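Local coordinates for protein polyhedrin (Uranotaenia sapphirina cypovirus, PDB 4ZQX) that forms the crystalline occlusion bodies in which cypovirus particles are embedded, and binds ATP in this crystal, at residues V30-A33 and Q39-S42; F43-P48 and G53-S58; F104-N109 and N113-D118; V150-C155 and T228-F233. All blocks are in the same frame, centred on the assembly; numbering follows the deposited sequence.

How the contacts relate
Contact 1 is a hairpin pairing inside the six-stranded sheet, and contacts 2 and 3 both pack that sheet against the three-stranded one. Contact 4 sits at the ATP site. The hairpin runs straight on into contact 2, whose centre is about 11 Å away, and Ile31 CD1 meets Ile55 CD1 at 3.8 Å. Strand 27-34 pairs on its other side with strand 101-107, one side of contact 3. From there two side chains reach contact 4: Tyr105 OH lies 3.0 Å from Leu230 N, and Arg107 NH2 lies 3.0 Å from Ser154 O. Both are probable hydrogen bonds. Contact 2 stays apart from the pocket, its centre about 20 Å from that of contact 4.

Contact 1 (V30-A33 and Q39-S42); sequences VIVA and QCKS
Ala33 and Lys41 face each other as the hydrogen-bonded pair of an antiparallel hairpin, each giving its N-H to the other's carbonyl. Ala33 N reaches Lys41 O at 2.9 Å. The return bond, from Lys41 N to Ala33 O, is also 2.9 Å. One step along, Val32 and Ser42 form the non-hydrogen-bonded pair, with CA atoms only 4.4 Å apart. Backbone CA-H groups fill in between the regular bonds: Ser42 CA points its hydrogen at Ile31 O across 3.2 Å, and Cys40 CA does the same to Ala33 O at 3.2 Å.

The side chains meet more loosely than the backbones. On the face carrying Val32 and Ser42, Val32 places CG1 anti to its own nitrogen (chi1 -178°), which brings that methyl alongside Cys40 CB at 4.2 Å, while its CG2 branch leans toward Ser42 CB. Ala33 and Lys41 put their CB atoms on the other face. The lysine chain then runs away from its partner strand, and its NZ is held by a salt bridge to Asp63 and a hydrogen bond to Glu59 O.

Further out, strand 27-34 continues its pairing with strand 101-107, and strand 40-47 with strand 207-211, so the hairpin lies in the interior of the six-stranded sheet. Leu217 and His221 of helix 214-225 pack over the Val32 and Ser42 face, and Leu102 of strand 101-107 touches Ala33 on the reverse.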
loop_
_atom_site.group_PDB
_atom_site.type_symbol
_atom_site.label_atom_id
_atom_site.label_comp_id
_atom_site.label_asym_id
_atom_site.label_seq_id
_atom_site.Cartn_x
_atom_site.Cartn_y
_atom_site.Cartn_z
ATOM N N VAL A 30 4.261 11.842 12.256
ATOM C CA VAL A 30 5.665 11.655 11.928
ATOM C C VAL A 30 6.286 10.703 12.918
ATOM O O VAL A 30 6.261 10.928 14.120
ATOM C CB VAL A 30 6.454 12.967 11.947
ATOM C CG1 VAL A 30 7.945 12.702 11.673
ATOM C CG2 VAL A 30 5.900 13.924 10.911
ATOM N N ILE A 31 6.836 9.622 12.392
ATOM C CA ILE A 31 7.579 8.677 13.202
ATOM C C ILE A 31 9.049 8.883 12.946
ATOM O O ILE A 31 9.466 8.942 11.795
ATOM C CB ILE A 31 7.188 7.245 12.837
ATOM C CG1 ILE A 31 5.685 7.073 13.071
ATOM C CG2 ILE A 31 8.006 6.235 13.656
ATOM C CD1 ILE A 31 5.129 5.779 12.609
ATOM N N VAL A 32 9.824 9.030 14.020
ATOM C CA VAL A 32 11.266 9.178 13.903
ATOM C C VAL A 32 11.980 8.037 14.607
ATOM O O VAL A 32 11.779 7.813 15.818
ATOM C CB VAL A 32 11.747 10.491 14.554
ATOM C CG1 VAL A 32 13.272 10.669 14.392
ATOM C CG2 VAL A 32 10.977 11.684 13.990
ATOM N N ALA A 33 12.823 7.339 13.853
ATOM C CA ALA A 33 13.719 6.326 14.398
ATOM C C ALA A 33 15.113 6.929 14.533
ATOM O O ALA A 33 15.616 7.520 13.595
ATOM C CB ALA A 33 13.768 5.101 13.468
ATOM N N GLN A 39 22.076 8.970 13.666
ATOM C CA GLN A 39 21.349 9.186 12.434
ATOM C C GLN A 39 19.871 8.928 12.688
ATOM O O GLN A 39 19.514 8.258 13.662
ATOM C CB GLN A 39 21.906 8.351 11.272
ATOM C CG GLN A 39 21.840 6.882 11.434
ATOM C CD GLN A 39 23.045 6.299 12.163
ATOM O OE1 GLN A 39 23.290 6.594 13.315
ATOM N NE2 GLN A 39 23.773 5.437 11.485
ATOM N N CYS A 40 19.028 9.499 11.826
ATOM C CA CYS A 40 17.578 9.447 11.980
ATOM C C CYS A 40 16.915 9.108 10.668
ATOM O O CYS A 40 17.375 9.522 9.588
ATOM C CB CYS A 40 17.016 10.799 12.433
ATOM S SG CYS A 40 17.573 11.377 14.045
ATOM N N LYS A 41 15.826 8.360 10.777
ATOM C CA LYS A 41 14.945 8.094 9.652
ATOM C C LYS A 41 13.561 8.574 10.059
ATOM O O LYS A 41 13.101 8.262 11.148
ATOM C CB LYS A 41 14.927 6.596 9.363
ATOM C CG LYS A 41 14.833 6.235 7.932
ATOM C CD LYS A 41 15.192 4.767 7.691
ATOM C CE LYS A 41 14.452 4.274 6.481
ATOM N NZ LYS A 41 14.801 2.894 6.110
ATOM N N SER A 42 12.912 9.363 9.212
ATOM C CA SER A 42 11.550 9.826 9.516
ATOM C C SER A 42 10.565 9.310 8.482
ATOM O O SER A 42 10.900 9.180 7.314
ATOM C CB SER A 42 11.456 11.345 9.600
ATOM O OG SER A 42 11.736 11.942 8.353
#

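Contact 2 (F43-P48 and G53-S58); sequences FHFANP and GVIKSS
Phe43, Phe45 and Ile55 help to fill the interface between two stacked antiparallel sheets, the first two on strand 40-47 of the larger sheet and the third on strand 50-55 of the smaller. The Phe45 ring lies flat against the backbone of Gly53. Gly53 CA stands 3.7 Å from the ring centroid, only 2° off the normal, a CH-pi contact in which all six ring carbons are almost equally near. Having no side chain, the glycine lets the ring come right down onto its strand. Ile55 meets the same ring quite differently, its CG1 coming in at the edge, 4.1 Å from Phe45 CZ.

The isoleucine's tip goes to the other ring. With CG1 anti to the carbonyl carbon (chi1 -55°) and the chain extended beyond it, CD1 reaches over one face of Phe43. It lies 4.0 Å from the ring centroid, displaced toward the rim, and is closest to Phe43 CG at 3.7 Å.

No hydrogen bond links the segments, as expected of strands in separate layers: their axes approach to 8.3 Å and run at 147° to each other. Phe43 and Phe45 alternate with His44, which points to the opposite side of the larger sheet, where its ring meets Tyr133 of the second subunit. Between the layers, Leu60 of helix 57-60 touches both Phe43 and Ile55. Val54, turned away from the aromatic pair, rests on Thr203 of the third subunit.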
loop_
_atom_site.group_PDB
_atom_site.type_symbol
_atom_site.label_atom_id
_atom_site.label_comp_id
_atom_site.label_asym_id
_atom_site.label_seq_id
_atom_site.Cartn_x
_atom_site.Cartn_y
_atom_site.Cartn_z
ATOM N N PHE A 43 9.353 9.019 8.945
ATOM C CA PHE A 43 8.276 8.489 8.122
ATOM C C PHE A 43 7.070 9.370 8.369
ATOM O O PHE A 43 6.668 9.549 9.524
ATOM C CB PHE A 43 7.914 7.057 8.542
ATOM C CG PHE A 43 9.086 6.087 8.543
ATOM C CD1 PHE A 43 9.932 6.005 9.640
ATOM C CD2 PHE A 43 9.323 5.244 7.460
ATOM C CE1 PHE A 43 11.010 5.104 9.656
ATOM C CE2 PHE A 43 10.398 4.338 7.469
ATOM C CZ PHE A 43 11.240 4.279 8.571
ATOM N N HIS A 44 6.507 9.929 7.303
ATOM C CA HIS A 44 5.324 10.787 7.417
ATOM C C HIS A 44 4.077 10.166 6.800
ATOM O O HIS A 44 4.116 9.707 5.653
ATOM C CB HIS A 44 5.560 12.146 6.753
ATOM C CG HIS A 44 4.323 12.980 6.706
ATOM N ND1 HIS A 44 3.558 13.119 5.566
ATOM C CD2 HIS A 44 3.678 13.669 7.678
ATOM C CE1 HIS A 44 2.510 13.881 5.833
ATOM N NE2 HIS A 44 2.555 14.219 7.108
ATOM N N PHE A 45 2.971 10.198 7.550
ATOM C CA PHE A 45 1.671 9.706 7.085
ATOM C C PHE A 45 0.636 10.758 7.410
ATOM O O PHE A 45 0.766 11.468 8.401
ATOM C CB PHE A 45 1.240 8.427 7.817
ATOM C CG PHE A 45 2.199 7.284 7.682
ATOM C CD1 PHE A 45 3.271 7.162 8.551
ATOM C CD2 PHE A 45 2.014 6.311 6.708
ATOM C CE1 PHE A 45 4.160 6.097 8.437
ATOM C CE2 PHE A 45 2.903 5.248 6.585
ATOM C CZ PHE A 45 3.969 5.137 7.456
ATOM N N ALA A 46 -0.417 10.827 6.613
ATOM C CA ALA A 46 -1.516 11.754 6.884
ATOM C C ALA A 46 -2.830 11.249 6.315
ATOM O O ALA A 46 -2.859 10.599 5.272
ATOM C CB ALA A 46 -1.199 13.120 6.298
ATOM N N ASN A 47 -3.918 11.608 6.990
ATOM C CA ASN A 47 -5.292 11.372 6.492
ATOM C C ASN A 47 -6.276 12.156 7.331
ATOM O O ASN A 47 -5.982 12.441 8.475
ATOM C CB ASN A 47 -5.656 9.886 6.591
ATOM C CG ASN A 47 -6.893 9.535 5.789
ATOM O OD1 ASN A 47 -7.992 9.364 6.333
ATOM N ND2 ASN A 47 -6.720 9.420 4.482
ATOM N N PRO A 48 -7.457 12.492 6.778
ATOM C CA PRO A 48 -8.406 13.221 7.626
ATOM C C PRO A 48 -9.216 12.328 8.549
ATOM O O PRO A 48 -9.761 12.847 9.512
ATOM C CB PRO A 48 -9.350 13.892 6.601
ATOM C CG PRO A 48 -8.591 13.875 5.304
ATOM C CD PRO A 48 -7.834 12.571 5.357
ATOM N N GLY A 53 -0.412 4.075 9.909
ATOM C CA GLY A 53 1.033 4.124 9.809
ATOM C C GLY A 53 1.586 2.727 9.997
ATOM O O GLY A 53 1.663 2.233 11.116
ATOM N N VAL A 54 1.922 2.074 8.890
ATOM C CA VAL A 54 2.298 0.661 8.902
ATOM C C VAL A 54 3.691 0.551 8.340
ATOM O O VAL A 54 3.917 0.916 7.185
ATOM C CB VAL A 54 1.331 -0.182 8.032
ATOM C CG1 VAL A 54 1.753 -1.657 8.026
ATOM C CG2 VAL A 54 -0.107 0.001 8.526
ATOM N N ILE A 55 4.616 0.054 9.165
ATOM C CA ILE A 55 6.024 -0.029 8.806
ATOM C C ILE A 55 6.552 -1.443 9.044
ATOM O O ILE A 55 6.442 -1.981 10.147
ATOM C CB ILE A 55 6.875 0.978 9.619
ATOM C CG1 ILE A 55 6.325 2.402 9.453
ATOM C CG2 ILE A 55 8.337 0.924 9.165
ATOM C CD1 ILE A 55 7.043 3.470 10.269
ATOM N N LYS A 56 7.129 -2.030 7.997
ATOM C CA LYS A 56 7.747 -3.343 8.079
ATOM C C LYS A 56 9.056 -3.267 8.856
ATOM O O LYS A 56 9.720 -2.225 8.904
ATOM C CB LYS A 56 8.040 -3.857 6.668
ATOM C CG LYS A 56 6.784 -4.043 5.824
ATOM C CD LYS A 56 7.067 -4.219 4.338
ATOM C CE LYS A 56 7.802 -5.498 4.028
ATOM N NZ LYS A 56 7.934 -5.714 2.556
ATOM N N SER A 57 9.460 -4.379 9.441
ATOM C CA SER A 57 10.722 -4.393 10.166
ATOM C C SER A 57 11.915 -4.056 9.251
ATOM O O SER A 57 12.878 -3.432 9.686
ATOM C CB SER A 57 10.919 -5.751 10.826
ATOM O OG SER A 57 10.945 -6.771 9.849
ATOM N N SER A 58 11.853 -4.461 7.986
ATOM C CA SER A 58 12.937 -4.161 7.032
ATOM C C SER A 58 13.065 -2.655 6.728
ATOM O O SER A 58 14.152 -2.159 6.428
ATOM C CB SER A 58 12.763 -4.954 5.719
ATOM O OG SER A 58 11.573 -4.595 5.038
#

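Contact 3 (F104-N109 and N113-D118); sequences FYLRGN and NKASID
Ile117 turns its CG1 anti to the carbonyl carbon (chi1 -60°), which leaves the CG2 methyl anti to the backbone nitrogen and lets both branches address Phe104. Phe104 has nearly the same first torsion (chi1 -63°), with CG beside its own nitrogen, and the two side chains overlap while heading opposite ways. CG2 comes over one face of the ring, 3.8 Å from the centroid and displaced toward the rim, in a CH-pi contact. Ile117 CG2 is 3.7 Å from both Phe104 CZ and Phe104 CE2. The longer branch stretches back toward the root of the ring, where Ile117 CD1 lies 4.0 Å from Phe104 CG.

These residues stand on facing sheets, Phe104 on strand 101-107 of the six-stranded one and Ile117 on strand 116-120, outermost within this chain in the three-stranded one, so the short chain between them passes from layer to layer. Nearer that crossing the packing thins: Leu106 CD2 reaches Ala115 CB at 4.4 Å. Ile174 and Val176 of strand 173-179 also touch Phe104. Trp163 of strand 160-166 packs on Ile117, while Leu29 and Ile31 of strand 27-34 lie against Leu106 and Phe104 respectively.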
loop_
_atom_site.group_PDB
_atom_site.type_symbol
_atom_site.label_atom_id
_atom_site.label_comp_id
_atom_site.label_asym_id
_atom_site.label_seq_id
_atom_site.Cartn_x
_atom_site.Cartn_y
_atom_site.Cartn_z
ATOM N N PHE A 104 7.028 9.232 18.258
ATOM C CA PHE A 104 5.794 9.321 17.493
ATOM C C PHE A 104 5.193 10.698 17.724
ATOM O O PHE A 104 4.799 11.010 18.836
ATOM C CB PHE A 104 4.789 8.252 17.951
ATOM C CG PHE A 104 5.253 6.847 17.724
ATOM C CD1 PHE A 104 6.112 6.233 18.615
ATOM C CD2 PHE A 104 4.837 6.141 16.613
ATOM C CE1 PHE A 104 6.545 4.950 18.397
ATOM C CE2 PHE A 104 5.268 4.865 16.398
ATOM C CZ PHE A 104 6.129 4.270 17.293
ATOM N N TYR A 105 5.122 11.505 16.668
ATOM C CA TYR A 105 4.589 12.862 16.742
ATOM C C TYR A 105 3.239 12.925 16.035
ATOM O O TYR A 105 3.157 12.615 14.857
ATOM C CB TYR A 105 5.583 13.834 16.103
ATOM C CG TYR A 105 6.837 13.979 16.930
ATOM C CD1 TYR A 105 6.835 14.758 18.078
ATOM C CD2 TYR A 105 8.010 13.315 16.591
ATOM C CE1 TYR A 105 7.962 14.884 18.865
ATOM C CE2 TYR A 105 9.152 13.458 17.361
ATOM C CZ TYR A 105 9.114 14.239 18.508
ATOM O OH TYR A 105 10.224 14.405 19.323
ATOM N N LEU A 106 2.191 13.296 16.773
ATOM C CA LEU A 106 0.831 13.361 16.232
ATOM C C LEU A 106 0.312 14.787 16.310
ATOM O O LEU A 106 0.423 15.425 17.363
ATOM C CB LEU A 106 -0.120 12.447 17.029
ATOM C CG LEU A 106 -0.022 10.930 16.845
ATOM C CD1 LEU A 106 1.274 10.374 17.413
ATOM C CD2 LEU A 106 -1.216 10.243 17.499
ATOM N N ARG A 107 -0.257 15.293 15.218
ATOM C CA ARG A 107 -0.733 16.669 15.221
ATOM C C ARG A 107 -2.043 16.767 14.472
ATOM O O ARG A 107 -2.133 16.354 13.325
ATOM C CB ARG A 107 0.299 17.618 14.577
ATOM C CG ARG A 107 0.019 19.102 14.833
ATOM C CD ARG A 107 0.815 20.028 13.888
ATOM N NE ARG A 107 0.774 21.418 14.344
ATOM C CZ ARG A 107 -0.199 22.282 14.069
ATOM N NH1 ARG A 107 -1.222 21.922 13.308
ATOM N NH2 ARG A 107 -0.143 23.516 14.551
ATOM N N GLY A 108 -3.044 17.344 15.117
ATOM C CA GLY A 108 -4.323 17.553 14.477
ATOM C C GLY A 108 -5.507 17.160 15.319
ATOM O O GLY A 108 -5.420 17.077 16.551
ATOM N N ASN A 109 -6.631 16.927 14.635
ATOM C CA ASN A 109 -7.905 16.684 15.299
ATOM C C ASN A 109 -8.081 15.207 15.657
ATOM O O ASN A 109 -9.006 14.548 15.200
ATOM C CB ASN A 109 -9.047 17.195 14.419
ATOM C CG ASN A 109 -10.344 17.360 15.180
ATOM O OD1 ASN A 109 -10.349 17.510 16.401
ATOM N ND2 ASN A 109 -11.457 17.338 14.457
ATOM N N ASN A 113 -8.474 9.318 22.853
ATOM C CA ASN A 113 -8.937 8.134 23.558
ATOM C C ASN A 113 -8.657 6.832 22.795
ATOM O O ASN A 113 -8.571 5.751 23.395
ATOM C CB ASN A 113 -10.438 8.227 23.805
ATOM C CG ASN A 113 -10.783 9.123 24.968
ATOM O OD1 ASN A 113 -10.877 10.345 24.821
ATOM N ND2 ASN A 113 -10.994 8.513 26.136
ATOM N N LYS A 114 -8.542 6.924 21.476
ATOM C CA LYS A 114 -8.558 5.726 20.636
ATOM C C LYS A 114 -7.327 5.569 19.749
ATOM O O LYS A 114 -7.190 4.552 19.055
ATOM C CB LYS A 114 -9.821 5.689 19.759
ATOM C CG LYS A 114 -11.156 5.522 20.541
ATOM C CD LYS A 114 -11.199 4.318 21.487
ATOM C CE LYS A 114 -11.005 2.984 20.798
ATOM N NZ LYS A 114 -12.222 2.497 20.082
ATOM N N ALA A 115 -6.437 6.557 19.746
ATOM C CA ALA A 115 -5.201 6.422 18.979
ATOM C C ALA A 115 -4.414 5.243 19.537
ATOM O O ALA A 115 -4.234 5.142 20.753
ATOM C CB ALA A 115 -4.397 7.694 19.041
ATOM N N SER A 116 -3.971 4.338 18.665
ATOM C CA SER A 116 -3.238 3.159 19.124
ATOM C C SER A 116 -1.893 3.019 18.434
ATOM O O SER A 116 -1.779 3.216 17.236
ATOM C CB SER A 116 -4.071 1.893 18.940
ATOM O OG SER A 116 -4.392 1.679 17.587
ATOM N N ILE A 117 -0.875 2.696 19.222
ATOM C CA ILE A 117 0.476 2.487 18.717
ATOM C C ILE A 117 0.874 1.088 19.153
ATOM O O ILE A 117 1.012 0.821 20.338
ATOM C CB ILE A 117 1.464 3.529 19.276
ATOM C CG1 ILE A 117 1.019 4.942 18.879
ATOM C CG2 ILE A 117 2.885 3.252 18.781
ATOM C CD1 ILE A 117 1.799 6.047 19.581
ATOM N N ASP A 118 1.034 0.199 18.186
ATOM C CA ASP A 118 1.298 -1.203 18.462
ATOM C C ASP A 118 2.681 -1.557 17.917
ATOM O O ASP A 118 2.908 -1.515 16.706
ATOM C CB ASP A 118 0.184 -2.027 17.796
ATOM C CG ASP A 118 0.248 -3.519 18.111
ATOM O OD1 ASP A 118 0.974 -3.940 19.043
ATOM O OD2 ASP A 118 -0.479 -4.267 17.417
#

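Contact 4 (V150-C155 and T228-F233); sequences VDLPSC and TMLDQF. With ATP (adenosine-5'-triphosphate), chain B.
Thr228 meets Pro153 with every atom of its side chain. CB stands 3.2 Å from Pro153 O. From there OG1 continues to the same oxygen and donates a hydrogen bond of 2.8 Å, the donor tilted 32° out of the carbonyl plane. OG1 sits beside the backbone nitrogen (chi1 -55°), which leaves CG2 anti to that nitrogen. The methyl branches off beside the proline ring, CG2 lying 4.3 Å from Pro153 CD. This residue thus touches both the carbonyl and the ring of the proline that precedes the triphosphate-binding residues.

Beyond it two leucines touch by their ends, Leu152 CD2 and Leu230 CD1 being 4.3 Å apart. Both methyls belong to the adenine pocket: Leu230 CD1 approaches N1 of ATP at 3.6 Å, while Leu152 CD2 lies nearer N3. Pro153 lies where sugar and base join, CD close to ribose O4' and CG close to C8 of the adenine.

The phosphates are taken by the residues just after the proline. Ser154 OG donates to O2G of ATP at 2.7 Å, and its backbone N also bonds O2G, at 2.9 Å, and the bridging O3B. Cys155 N adds only weak bonds to O3B and O1B, while Gly156 N, Arg158 N and Ser234 O are also hydrogen-bonded to the nucleotide. The serine hydroxyl is positioned by a second partner, Cys159 N.

Within this chain, strand 150-152 is an outermost strand of the six-stranded sheet, pairing with strand 160-166, whose Glu160, Ala162 and Tyr164 support Leu152. The 228-233 loop follows helix 214-225, and Met229 packs back on Leu217 and Ala222 of that helix.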
loop_
_atom_site.group_PDB
_atom_site.type_symbol
_atom_site.label_atom_id
_atom_site.label_comp_id
_atom_site.label_asym_id
_atom_site.label_seq_id
_atom_site.Cartn_x
_atom_site.Cartn_y
_atom_site.Cartn_z
ATOM N N VAL A 150 2.460 12.632 25.646
ATOM C CA VAL A 150 3.131 13.782 26.226
ATOM C C VAL A 150 2.729 15.019 25.403
ATOM O O VAL A 150 2.857 15.011 24.190
ATOM C CB VAL A 150 4.660 13.579 26.145
ATOM C CG1 VAL A 150 5.408 14.812 26.644
ATOM C CG2 VAL A 150 5.083 12.336 26.933
ATOM N N ASP A 151 2.255 16.075 26.055
ATOM C CA ASP A 151 1.816 17.280 25.340
ATOM C C ASP A 151 3.019 18.103 24.923
ATOM O O ASP A 151 3.959 18.240 25.716
ATOM C CB ASP A 151 0.902 18.172 26.203
ATOM C CG ASP A 151 -0.373 17.481 26.628
ATOM O OD1 ASP A 151 -0.737 16.436 26.047
ATOM O OD2 ASP A 151 -1.028 17.999 27.555
ATOM N N LEU A 152 2.973 18.656 23.699
ATOM C CA LEU A 152 4.033 19.513 23.172
ATOM C C LEU A 152 3.428 20.730 22.495
ATOM O O LEU A 152 2.291 20.672 22.041
ATOM C CB LEU A 152 4.900 18.766 22.162
ATOM C CG LEU A 152 5.794 17.646 22.692
ATOM C CD1 LEU A 152 6.567 17.005 21.556
ATOM C CD2 LEU A 152 6.764 18.149 23.772
ATOM N N PRO A 153 4.182 21.843 22.430
ATOM C CA PRO A 153 3.640 23.054 21.803
ATOM C C PRO A 153 3.325 22.866 20.328
ATOM O O PRO A 153 4.146 22.278 19.616
ATOM C CB PRO A 153 4.784 24.060 21.938
ATOM C CG PRO A 153 5.568 23.596 23.086
ATOM C CD PRO A 153 5.477 22.094 23.075
ATOM N N SER A 154 2.164 23.358 19.893
ATOM C CA SER A 154 1.804 23.368 18.480
ATOM C C SER A 154 1.620 24.800 17.978
ATOM O O SER A 154 1.069 25.029 16.903
ATOM C CB SER A 154 0.536 22.553 18.241
ATOM O OG SER A 154 -0.600 23.143 18.840
ATOM N N CYS A 155 2.093 25.754 18.769
ATOM C CA CYS A 155 2.152 27.154 18.348
ATOM C C CYS A 155 0.782 27.759 18.010
ATOM O O CYS A 155 0.636 28.549 17.067
ATOM C CB CYS A 155 3.125 27.299 17.180
ATOM S SG CYS A 155 4.820 26.884 17.623
ATOM N N THR A 228 6.687 20.318 16.143
ATOM C CA THR A 228 7.621 20.542 17.228
ATOM C C THR A 228 8.184 19.204 17.689
ATOM O O THR A 228 7.443 18.252 17.833
ATOM C CB THR A 228 6.902 21.257 18.395
ATOM O OG1 THR A 228 6.302 22.466 17.901
ATOM C CG2 THR A 228 7.870 21.592 19.500
ATOM N N MET A 229 9.496 19.118 17.880
ATOM C CA MET A 229 10.111 17.881 18.360
ATOM C C MET A 229 10.886 18.155 19.637
ATOM O O MET A 229 11.284 19.286 19.897
ATOM C CB MET A 229 11.022 17.293 17.281
ATOM C CG MET A 229 10.242 16.867 16.072
ATOM S SD MET A 229 11.245 16.031 14.854
ATOM C CE MET A 229 9.989 15.660 13.660
ATOM N N LEU A 230 11.090 17.103 20.419
ATOM C CA LEU A 230 11.743 17.190 21.710
ATOM C C LEU A 230 13.028 16.387 21.653
ATOM O O LEU A 230 13.014 15.241 21.188
ATOM C CB LEU A 230 10.827 16.597 22.778
ATOM C CG LEU A 230 11.191 16.886 24.227
ATOM C CD1 LEU A 230 10.979 18.354 24.514
ATOM C CD2 LEU A 230 10.369 16.030 25.189
ATOM N N ASP A 231 14.132 16.972 22.122
ATOM C CA ASP A 231 15.419 16.283 22.097
ATOM C C ASP A 231 15.710 15.603 23.432
ATOM O O ASP A 231 14.873 15.619 24.349
ATOM C CB ASP A 231 16.560 17.230 21.656
ATOM C CG ASP A 231 16.887 18.309 22.672
ATOM O OD1 ASP A 231 16.532 18.163 23.861
ATOM O OD2 ASP A 231 17.509 19.318 22.265
ATOM N N GLN A 232 16.895 15.010 23.543
ATOM C CA GLN A 232 17.264 14.234 24.727
ATOM C C GLN A 232 17.578 15.103 25.949
ATOM O O GLN A 232 17.853 14.582 27.035
ATOM C CB GLN A 232 18.454 13.316 24.417
ATOM C CG GLN A 232 19.769 14.012 24.070
ATOM C CD GLN A 232 19.985 14.190 22.567
ATOM O OE1 GLN A 232 19.050 14.524 21.814
ATOM N NE2 GLN A 232 21.224 13.973 22.117
ATOM N N PHE A 233 17.558 16.425 25.755
ATOM C CA PHE A 233 17.768 17.391 26.836
ATOM C C PHE A 233 16.447 18.053 27.239
ATOM O O PHE A 233 16.434 19.016 28.006
ATOM C CB PHE A 233 18.797 18.448 26.403
ATOM C CG PHE A 233 20.048 17.855 25.830
ATOM C CD1 PHE A 233 20.935 17.148 26.639
ATOM C CD2 PHE A 233 20.324 17.975 24.483
ATOM C CE1 PHE A 233 22.084 16.584 26.108
ATOM C CE2 PHE A 233 21.467 17.410 23.939
ATOM C CZ PHE A 233 22.354 16.712 24.754
HETATM P PG ATP B . -0.413 24.975 21.953
HETATM O O1G ATP B . -0.718 25.095 23.425
HETATM O O2G ATP B . -0.233 23.563 21.431
HETATM O O3G ATP B . -1.303 25.835 21.074
HETATM P PB ATP B . 1.801 26.711 22.593
HETATM O O1B ATP B . 2.865 27.253 21.666
HETATM O O2B ATP B . 0.760 27.634 23.172
HETATM O O3B ATP B . 1.102 25.502 21.782
HETATM P PA ATP B . 2.380 25.926 25.352
HETATM O O1A ATP B . 3.421 26.847 25.935
HETATM O O2A ATP B . 0.918 26.133 25.700
HETATM O O3A ATP B . 2.598 25.888 23.745
HETATM O "O5'" ATP B . 2.787 24.417 25.793
HETATM C "C5'" ATP B . 2.009 23.286 25.392
HETATM C "C4'" ATP B . 2.470 22.088 26.210
HETATM O "O4'" ATP B . 3.817 21.753 25.871
HETATM C "C3'" ATP B . 2.466 22.374 27.705
HETATM O "O3'" ATP B . 1.856 21.278 28.381
HETATM C "C2'" ATP B . 3.928 22.463 28.094
HETATM O "O2'" ATP B . 4.228 22.035 29.431
HETATM C "C1'" ATP B . 4.591 21.569 27.058
HETATM N N9 ATP B . 6.010 21.962 26.899
HETATM C C8 ATP B . 6.476 23.177 26.524
HETATM N N7 ATP B . 7.835 23.186 26.495
HETATM C C5 ATP B . 8.238 21.957 26.859
HETATM C C6 ATP B . 9.536 21.295 27.039
HETATM N N6 ATP B . 10.641 22.026 26.795
HETATM N N1 ATP B . 9.560 19.999 27.437
HETATM C C2 ATP B . 8.414 19.320 27.663
HETATM N N3 ATP B . 7.193 19.869 27.520
HETATM C C4 ATP B . 7.042 21.154 27.127
#